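Local coordinates for protein minor fimbrium subunit Mfa5 (Porphyromonas gingivalis ATCC 33277, PDB 6TO1) that serves as an accessory subunit of the minor fimbriae, adhesive filaments that mediate biofilm formation and attachment to host cells and other oral bacteria, at residues Ile582-Asp585 with Leu591-Tyr594. Residues are numbered along the deposited sequence; the frame is centred on the assembly and turned at random.
Sequences IKLD and LQYY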
loop_
_atom_site.group_PDB
_atom_site.type_symbol
_atom_site.label_atom_id
_atom_site.label_comp_id
_atom_site.label_asym_id
_atom_site.label_seq_id
_atom_site.Cartn_x
_atom_site.Cartn_y
_atom_site.Cartn_z
ATOM N N ILE A 582 35.241 27.704 16.935
ATOM C CA ILE A 582 35.159 29.058 16.397
ATOM C C ILE A 582 34.010 29.108 15.402
ATOM O O ILE A 582 34.034 28.411 14.380
ATOM C CB ILE A 582 36.483 29.473 15.733
ATOM C CG1 ILE A 582 37.618 29.326 16.750
ATOM C CG2 ILE A 582 36.367 30.828 15.131
ATOM C CD1 ILE A 582 39.009 29.425 16.146
ATOM N N LYS A 583 33.021 29.945 15.693
ATOM C CA LYS A 583 31.861 30.076 14.825
ATOM C C LYS A 583 32.262 30.577 13.447
ATOM O O LYS A 583 32.974 31.578 13.311
ATOM C CB LYS A 583 30.857 31.037 15.452
ATOM C CG LYS A 583 29.551 31.190 14.661
ATOM C CD LYS A 583 28.411 31.581 15.600
ATOM C CE LYS A 583 27.049 31.531 14.893
ATOM N NZ LYS A 583 25.934 31.537 15.884
ATOM N N LEU A 584 31.761 29.895 12.417
ATOM C CA LEU A 584 32.122 30.164 11.040
ATOM C C LEU A 584 31.035 30.961 10.336
ATOM O O LEU A 584 29.856 30.883 10.697
ATOM C CB LEU A 584 32.353 28.855 10.285
ATOM C CG LEU A 584 33.498 27.987 10.767
ATOM C CD1 LEU A 584 33.582 26.674 10.021
ATOM C CD2 LEU A 584 34.834 28.774 10.665
ATOM N N ASP A 585 31.443 31.726 9.314
ATOM C CA ASP A 585 30.495 32.429 8.453
ATOM C C ASP A 585 30.164 31.506 7.284
ATOM O O ASP A 585 30.978 31.329 6.367
ATOM C CB ASP A 585 31.062 33.755 7.957
ATOM C CG ASP A 585 30.127 34.466 6.988
ATOM O OD1 ASP A 585 29.009 33.958 6.726
ATOM O OD2 ASP A 585 30.520 35.541 6.485
ATOM N N LEU A 591 38.370 32.645 3.601
ATOM C CA LEU A 591 38.853 32.392 4.949
ATOM C C LEU A 591 38.583 33.602 5.830
ATOM O O LEU A 591 38.718 34.754 5.399
ATOM C CB LEU A 591 40.340 32.070 4.926
ATOM C CG LEU A 591 40.810 30.864 4.138
ATOM C CD1 LEU A 591 42.334 30.843 4.132
ATOM C CD2 LEU A 591 40.242 29.595 4.729
ATOM N N GLN A 592 38.153 33.328 7.051
ATOM C CA GLN A 592 38.079 34.314 8.112
ATOM C C GLN A 592 39.379 34.212 8.915
ATOM O O GLN A 592 39.701 33.139 9.453
ATOM C CB GLN A 592 36.869 34.070 9.005
ATOM C CG GLN A 592 35.511 34.197 8.299
ATOM C CD GLN A 592 34.859 32.847 8.026
ATOM O OE1 GLN A 592 34.246 32.255 8.916
ATOM N NE2 GLN A 592 35.005 32.354 6.804
ATOM N N TYR A 593 40.116 35.316 9.001
ATOM C CA TYR A 593 41.444 35.305 9.605
ATOM C C TYR A 593 41.389 35.780 11.048
ATOM O O TYR A 593 40.619 36.679 11.395
ATOM C CB TYR A 593 42.399 36.180 8.805
ATOM C CG TYR A 593 42.900 35.511 7.561
ATOM C CD1 TYR A 593 43.974 34.654 7.616
ATOM C CD2 TYR A 593 42.273 35.713 6.331
ATOM C CE1 TYR A 593 44.445 34.027 6.495
ATOM C CE2 TYR A 593 42.738 35.080 5.194
ATOM C CZ TYR A 593 43.829 34.252 5.285
ATOM O OH TYR A 593 44.329 33.612 4.180
ATOM N N TYR A 594 42.171 35.126 11.898
ATOM C CA TYR A 594 42.275 35.480 13.301
ATOM C C TYR A 594 43.735 35.741 13.643
ATOM O O TYR A 594 44.639 35.161 13.029
ATOM C CB TYR A 594 41.718 34.383 14.176
ATOM C CG TYR A 594 40.237 34.231 13.994
ATOM C CD1 TYR A 594 39.355 34.923 14.808
ATOM C CD2 TYR A 594 39.720 33.421 12.994
ATOM C CE1 TYR A 594 38.003 34.807 14.653
ATOM C CE2 TYR A 594 38.353 33.301 12.830
ATOM C CZ TYR A 594 37.506 33.993 13.664
ATOM O OH TYR A 594 36.148 33.899 13.516
HETATM O O HOH W 1 35.110 32.431 11.492
HETATM O O HOH W 2 33.224 30.107 5.835
#
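Q592 reaches across to the backbone of D585 with its amide oxygen: D585 N donates to Q592 OE1 at 2.9 Å. The N-H points almost straight at the acceptor (171°), yet the nitrogen stands above the carbonyl plane, 44° out of it. A bend in the glutamine chain (chi2 105°) turns the amide toward this backbone. OE1 is gripped a second time by a bridging water that donates to it at 2.7 Å, while CD2 of L584 lies 3.9 Å from the same OE1, the two side chains crossing at about a right angle. At the other end of the amide, NE2 donates to the carbonyl oxygen of A590 and to another water, which in turn donates to D585 O; with both ends engaged, the amide's rotation is fixed. D585 OD1 hydrogen-bonds to T587 OG1, within the five-residue connection between the segments. Strand 592-596 pairs antiparallel with strand 624-628, whereas strand 582-583 pairs with strand 530-539, so differently paired parts of the fold are joined here by the Q592 amide on the D585 backbone, a water bridge and the I582-Y594 contact. Two residues on from Q592, the Y594 hydroxyl donates to the water bound by OE1, 2.7 Å from OH and in the plane of the ring at its edge. That water also donates to K583 O at 2.9 Å, completing a three-way bridge. I582 CG2 approaches the ring obliquely, 3.7 Å from Y594 CZ, in an apolar cluster that P571 and I533 extend.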